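Local coordinates for mandelate racemase/muconate lactonizing protein (Thermobispora bispora, PDB 3VC5) that probably dehydrates D-glucarate to 5-dehydro-4-deoxy-D-glucarate as a magnesium-dependent member of the mandelate racemase/muconate lactonizing enzyme family, at residues Tyr262-Arg275 / Ala298-Ile310. Numbering follows the deposited sequence.
Sequences YLEDPTPGIDGMAR and AAVERRPIGVLLI
Ala274 and Pro304 bring the backbones closest, their CA atoms 3.7 Å apart, where helix 270-275 meets the turn that follows helix 298-302. The two helix segments run 31° from parallel, whereas strands 262-264 and 307-310 lie 9.3 Å apart at closest approach and are not direct neighbours. A water 2.9 Å from both Ala274 O and Arg303 O links the two backbones. At the outer end, Arg302, its chain bent at chi2 and chi3, turns NH1 and NH2 end-on to a single oxygen, Asp271 OD1; the NH2–OD1 bond is 2.9 Å. That oxygen lies in the guanidinium plane and is met on the anti side of the carboxylate, somewhat out of its plane, with the two flat groups turned 51° apart. The methyl of Ala274 covers one guanidinium face, and Ile270 CG2 packs on Arg302 CB. Further in, Met273 CB rests 3.6 Å from Pro304 CB, while its bent chain carries CE to Ile305 CG2. Inside the barrel, the Tyr262 ring has Val307 CG2 4.0 Å from CD1, its hydroxyl reaching past Leu309 CD1 to bond Ser336. Replacing Tyr262 with an alanine would probably open a gap beside Val307 and Leu309 and leave Ser336 without this hydroxyl partner. Leu309 CD2 also touches the carboxylate of Glu264, one of the magnesium-binding residues, although no metal is bound in this chain; Glu264 pairs with Lys209 and stands beside Asp239 and Asn287, the other metal-binding residues. Segment 262-275 is a strand-to-helix passage and 298-310 a helix-to-strand passage in the family's modified TIM barrel: strand 284-286 lies between their strands, touching Tyr262 and Leu309, while helix 246-255 flanks Arg275 and helix 318-330 packs on Leu308 and Ile310.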
loop_
_atom_site.group_PDB
_atom_site.type_symbol
_atom_site.label_atom_id
_atom_site.label_comp_id
_atom_site.label_asym_id
_atom_site.label_seq_id
_atom_site.Cartn_x
_atom_site.Cartn_y
_atom_site.Cartn_z
ATOM N N TYR A 262 -7.781 -4.187 -24.023
ATOM C CA TYR A 262 -8.375 -2.956 -23.492
ATOM C C TYR A 262 -8.226 -1.802 -24.488
ATOM O O TYR A 262 -7.362 -1.847 -25.389
ATOM C CB TYR A 262 -7.838 -2.589 -22.084
ATOM C CG TYR A 262 -6.341 -2.439 -21.863
ATOM C CD1 TYR A 262 -5.652 -3.354 -21.044
ATOM C CD2 TYR A 262 -5.611 -1.368 -22.413
ATOM C CE1 TYR A 262 -4.310 -3.213 -20.791
ATOM C CE2 TYR A 262 -4.227 -1.234 -22.170
ATOM C CZ TYR A 262 -3.600 -2.160 -21.340
ATOM O OH TYR A 262 -2.251 -2.067 -21.053
ATOM N N LEU A 263 -9.087 -0.792 -24.352
ATOM C CA LEU A 263 -9.021 0.407 -25.181
ATOM C C LEU A 263 -8.497 1.523 -24.253
ATOM O O LEU A 263 -9.135 1.869 -23.268
ATOM C CB LEU A 263 -10.416 0.741 -25.765
ATOM C CG LEU A 263 -10.578 2.036 -26.566
ATOM C CD1 LEU A 263 -9.583 2.071 -27.754
ATOM C CD2 LEU A 263 -12.047 2.222 -27.055
ATOM N N GLU A 264 -7.344 2.083 -24.576
ATOM C CA GLU A 264 -6.625 2.955 -23.651
ATOM C C GLU A 264 -6.859 4.421 -24.008
ATOM O O GLU A 264 -6.573 4.841 -25.131
ATOM C CB GLU A 264 -5.136 2.629 -23.784
ATOM C CG GLU A 264 -4.246 3.326 -22.818
ATOM C CD GLU A 264 -2.818 2.827 -22.954
ATOM O OE1 GLU A 264 -2.632 1.618 -23.159
ATOM O OE2 GLU A 264 -1.893 3.636 -22.850
ATOM N N ASP A 265 -7.420 5.197 -23.073
ATOM C CA ASP A 265 -7.618 6.642 -23.304
ATOM C C ASP A 265 -8.213 7.021 -24.653
ATOM O O ASP A 265 -7.638 7.811 -25.401
ATOM C CB ASP A 265 -6.294 7.378 -23.103
ATOM C CG ASP A 265 -5.922 7.433 -21.633
ATOM O OD1 ASP A 265 -6.847 7.749 -20.815
ATOM O OD2 ASP A 265 -4.759 7.120 -21.293
ATOM N N PRO A 266 -9.395 6.465 -24.973
ATOM C CA PRO A 266 -9.985 6.916 -26.245
ATOM C C PRO A 266 -10.393 8.412 -26.244
ATOM O O PRO A 266 -10.338 9.067 -27.284
ATOM C CB PRO A 266 -11.219 6.012 -26.387
ATOM C CG PRO A 266 -11.515 5.547 -25.002
ATOM C CD PRO A 266 -10.188 5.406 -24.328
ATOM N N THR A 267 -10.782 8.951 -25.093
ATOM C CA THR A 267 -11.437 10.250 -25.069
ATOM C C THR A 267 -10.996 11.004 -23.804
ATOM O O THR A 267 -10.616 10.369 -22.808
ATOM C CB THR A 267 -12.987 10.035 -25.087
ATOM O OG1 THR A 267 -13.681 11.229 -25.502
ATOM C CG2 THR A 267 -13.502 9.588 -23.712
ATOM N N PRO A 268 -11.061 12.345 -23.819
ATOM C CA PRO A 268 -10.522 13.053 -22.659
ATOM C C PRO A 268 -11.458 13.130 -21.476
ATOM O O PRO A 268 -12.683 13.281 -21.644
ATOM C CB PRO A 268 -10.274 14.484 -23.171
ATOM C CG PRO A 268 -10.982 14.578 -24.459
ATOM C CD PRO A 268 -11.295 13.232 -24.975
ATOM N N GLY A 269 -10.886 13.061 -20.277
ATOM C CA GLY A 269 -11.645 13.329 -19.043
ATOM C C GLY A 269 -12.291 12.125 -18.393
ATOM O O GLY A 269 -12.705 11.175 -19.068
ATOM N N ILE A 270 -12.437 12.184 -17.073
ATOM C CA ILE A 270 -13.139 11.143 -16.352
ATOM C C ILE A 270 -14.601 10.941 -16.854
ATOM O O ILE A 270 -15.074 9.804 -17.028
ATOM C CB ILE A 270 -13.110 11.420 -14.806
ATOM C CG1 ILE A 270 -11.668 11.258 -14.289
ATOM C CG2 ILE A 270 -14.065 10.479 -14.070
ATOM C CD1 ILE A 270 -11.453 11.730 -12.834
ATOM N N ASP A 271 -15.322 12.047 -17.016
ATOM C CA ASP A 271 -16.715 12.000 -17.461
ATOM C C ASP A 271 -16.860 11.277 -18.805
ATOM O O ASP A 271 -17.633 10.313 -18.924
ATOM C CB ASP A 271 -17.288 13.429 -17.547
ATOM C CG ASP A 271 -18.735 13.436 -18.013
ATOM O OD1 ASP A 271 -19.521 12.705 -17.402
ATOM O OD2 ASP A 271 -19.090 14.150 -18.987
ATOM N N GLY A 272 -16.117 11.744 -19.806
ATOM C CA GLY A 272 -16.189 11.179 -21.171
ATOM C C GLY A 272 -15.744 9.719 -21.160
ATOM O O GLY A 272 -16.375 8.847 -21.777
ATOM N N MET A 273 -14.673 9.418 -20.430
ATOM C CA MET A 273 -14.214 8.038 -20.324
ATOM C C MET A 273 -15.277 7.136 -19.694
ATOM O O MET A 273 -15.504 6.008 -20.155
ATOM C CB MET A 273 -12.927 7.986 -19.499
ATOM C CG MET A 273 -11.749 8.522 -20.308
ATOM S SD MET A 273 -10.998 7.335 -21.449
ATOM C CE MET A 273 -10.333 6.104 -20.313
ATOM N N ALA A 274 -15.948 7.636 -18.657
ATOM C CA ALA A 274 -16.988 6.838 -17.983
ATOM C C ALA A 274 -18.162 6.567 -18.939
ATOM O O ALA A 274 -18.713 5.479 -18.951
ATOM C CB ALA A 274 -17.470 7.529 -16.737
ATOM N N ARG A 275 -18.532 7.554 -19.727
ATOM C CA ARG A 275 -19.604 7.395 -20.695
ATOM C C ARG A 275 -19.256 6.419 -21.773
ATOM O O ARG A 275 -20.079 5.641 -22.156
ATOM C CB ARG A 275 -19.985 8.708 -21.312
ATOM C CG ARG A 275 -20.497 9.664 -20.314
ATOM C CD ARG A 275 -21.331 10.686 -20.917
ATOM N NE ARG A 275 -20.657 11.740 -21.613
ATOM C CZ ARG A 275 -20.992 12.141 -22.831
ATOM N NH1 ARG A 275 -20.372 13.122 -23.404
ATOM N NH2 ARG A 275 -21.951 11.554 -23.499
ATOM N N ALA A 298 -12.778 9.928 -7.372
ATOM C CA ALA A 298 -13.644 10.194 -8.530
ATOM C C ALA A 298 -13.681 9.048 -9.510
ATOM O O ALA A 298 -14.743 8.779 -10.111
ATOM C CB ALA A 298 -13.273 11.510 -9.228
ATOM N N ALA A 299 -12.534 8.405 -9.736
ATOM C CA ALA A 299 -12.492 7.243 -10.651
ATOM C C ALA A 299 -13.304 6.055 -10.134
ATOM O O ALA A 299 -13.960 5.344 -10.904
ATOM C CB ALA A 299 -11.042 6.813 -10.967
ATOM N N VAL A 300 -13.249 5.810 -8.839
ATOM C CA VAL A 300 -14.014 4.713 -8.282
ATOM C C VAL A 300 -15.524 4.999 -8.416
ATOM O O VAL A 300 -16.327 4.109 -8.687
ATOM C CB VAL A 300 -13.573 4.442 -6.816
ATOM C CG1 VAL A 300 -14.658 3.640 -6.041
ATOM C CG2 VAL A 300 -12.185 3.742 -6.810
ATOM N N GLU A 301 -15.907 6.254 -8.240
ATOM C CA GLU A 301 -17.308 6.630 -8.324
ATOM C C GLU A 301 -17.844 6.548 -9.748
ATOM O O GLU A 301 -18.902 5.958 -9.963
ATOM C CB GLU A 301 -17.459 8.044 -7.814
ATOM C CG GLU A 301 -18.827 8.508 -7.554
ATOM C CD GLU A 301 -18.739 9.821 -6.820
ATOM O OE1 GLU A 301 -19.103 9.872 -5.623
ATOM O OE2 GLU A 301 -18.225 10.781 -7.432
ATOM N N ARG A 302 -17.115 7.097 -10.725
ATOM C CA ARG A 302 -17.629 7.140 -12.117
ATOM C C ARG A 302 -17.271 5.924 -12.967
ATOM O O ARG A 302 -17.929 5.635 -13.992
ATOM C CB ARG A 302 -17.098 8.378 -12.841
ATOM C CG ARG A 302 -17.592 9.716 -12.307
ATOM C CD ARG A 302 -19.115 9.896 -12.458
ATOM N NE ARG A 302 -19.613 9.658 -13.827
ATOM C CZ ARG A 302 -19.549 10.535 -14.834
ATOM N NH1 ARG A 302 -18.989 11.737 -14.661
ATOM N NH2 ARG A 302 -20.063 10.213 -16.037
ATOM N N ARG A 303 -16.215 5.230 -12.571
ATOM C CA ARG A 303 -15.707 4.073 -13.322
ATOM C C ARG A 303 -15.342 4.415 -14.778
ATOM O O ARG A 303 -15.868 3.830 -15.725
ATOM C CB ARG A 303 -16.675 2.887 -13.226
ATOM C CG ARG A 303 -16.859 2.370 -11.787
ATOM C CD ARG A 303 -15.687 1.455 -11.380
ATOM N NE ARG A 303 -15.600 1.153 -9.942
ATOM C CZ ARG A 303 -14.785 0.221 -9.442
ATOM N NH1 ARG A 303 -14.026 -0.492 -10.274
ATOM N NH2 ARG A 303 -14.726 -0.015 -8.127
ATOM N N PRO A 304 -14.403 5.355 -14.958
ATOM C CA PRO A 304 -13.888 5.636 -16.303
ATOM C C PRO A 304 -13.007 4.487 -16.813
ATOM O O PRO A 304 -12.747 4.396 -18.012
ATOM C CB PRO A 304 -13.015 6.872 -16.081
ATOM C CG PRO A 304 -12.540 6.746 -14.645
ATOM C CD PRO A 304 -13.719 6.146 -13.909
ATOM N N ILE A 305 -12.518 3.645 -15.911
ATOM C CA ILE A 305 -11.543 2.618 -16.317
ATOM C C ILE A 305 -11.773 1.293 -15.627
ATOM O O ILE A 305 -12.300 1.227 -14.515
ATOM C CB ILE A 305 -10.096 3.037 -16.054
ATOM C CG1 ILE A 305 -9.875 3.182 -14.540
ATOM C CG2 ILE A 305 -9.738 4.299 -16.879
ATOM C CD1 ILE A 305 -8.451 3.561 -14.113
ATOM N N GLY A 306 -11.339 0.233 -16.311
ATOM C CA GLY A 306 -11.207 -1.063 -15.722
ATOM C C GLY A 306 -9.738 -1.390 -15.490
ATOM O O GLY A 306 -9.436 -2.342 -14.756
ATOM N N VAL A 307 -8.826 -0.631 -16.122
ATOM C CA VAL A 307 -7.380 -0.889 -16.046
ATOM C C VAL A 307 -6.628 0.431 -15.830
ATOM O O VAL A 307 -6.811 1.383 -16.600
ATOM C CB VAL A 307 -6.851 -1.545 -17.339
ATOM C CG1 VAL A 307 -5.357 -1.829 -17.213
ATOM C CG2 VAL A 307 -7.622 -2.834 -17.652
ATOM N N LEU A 308 -5.798 0.491 -14.788
ATOM C CA LEU A 308 -4.912 1.641 -14.560
ATOM C C LEU A 308 -3.500 1.255 -15.041
ATOM O O LEU A 308 -2.993 0.199 -14.644
ATOM C CB LEU A 308 -4.821 1.991 -13.065
ATOM C CG LEU A 308 -3.878 3.150 -12.742
ATOM C CD1 LEU A 308 -4.369 4.439 -13.439
ATOM C CD2 LEU A 308 -3.789 3.334 -11.218
ATOM N N LEU A 309 -2.868 2.100 -15.857
ATOM C CA LEU A 309 -1.437 1.921 -16.160
ATOM C C LEU A 309 -0.713 2.685 -15.059
ATOM O O LEU A 309 -0.751 3.915 -15.016
ATOM C CB LEU A 309 -1.069 2.502 -17.533
ATOM C CG LEU A 309 -1.325 1.581 -18.740
ATOM C CD1 LEU A 309 -2.829 1.365 -19.010
ATOM C CD2 LEU A 309 -0.640 2.129 -19.981
ATOM N N ILE A 310 -0.104 1.956 -14.139
ATOM C CA ILE A 310 0.706 2.568 -13.090
ATOM C C ILE A 310 2.040 3.011 -13.731
ATOM O O ILE A 310 2.429 2.544 -14.822
ATOM C CB ILE A 310 0.949 1.530 -11.971
ATOM C CG1 ILE A 310 1.373 2.191 -10.661
ATOM C CG2 ILE A 310 2.019 0.514 -12.375
ATOM C CD1 ILE A 310 0.256 3.054 -10.063
HETATM O O HOH W 1 -18.572 3.754 -16.681
#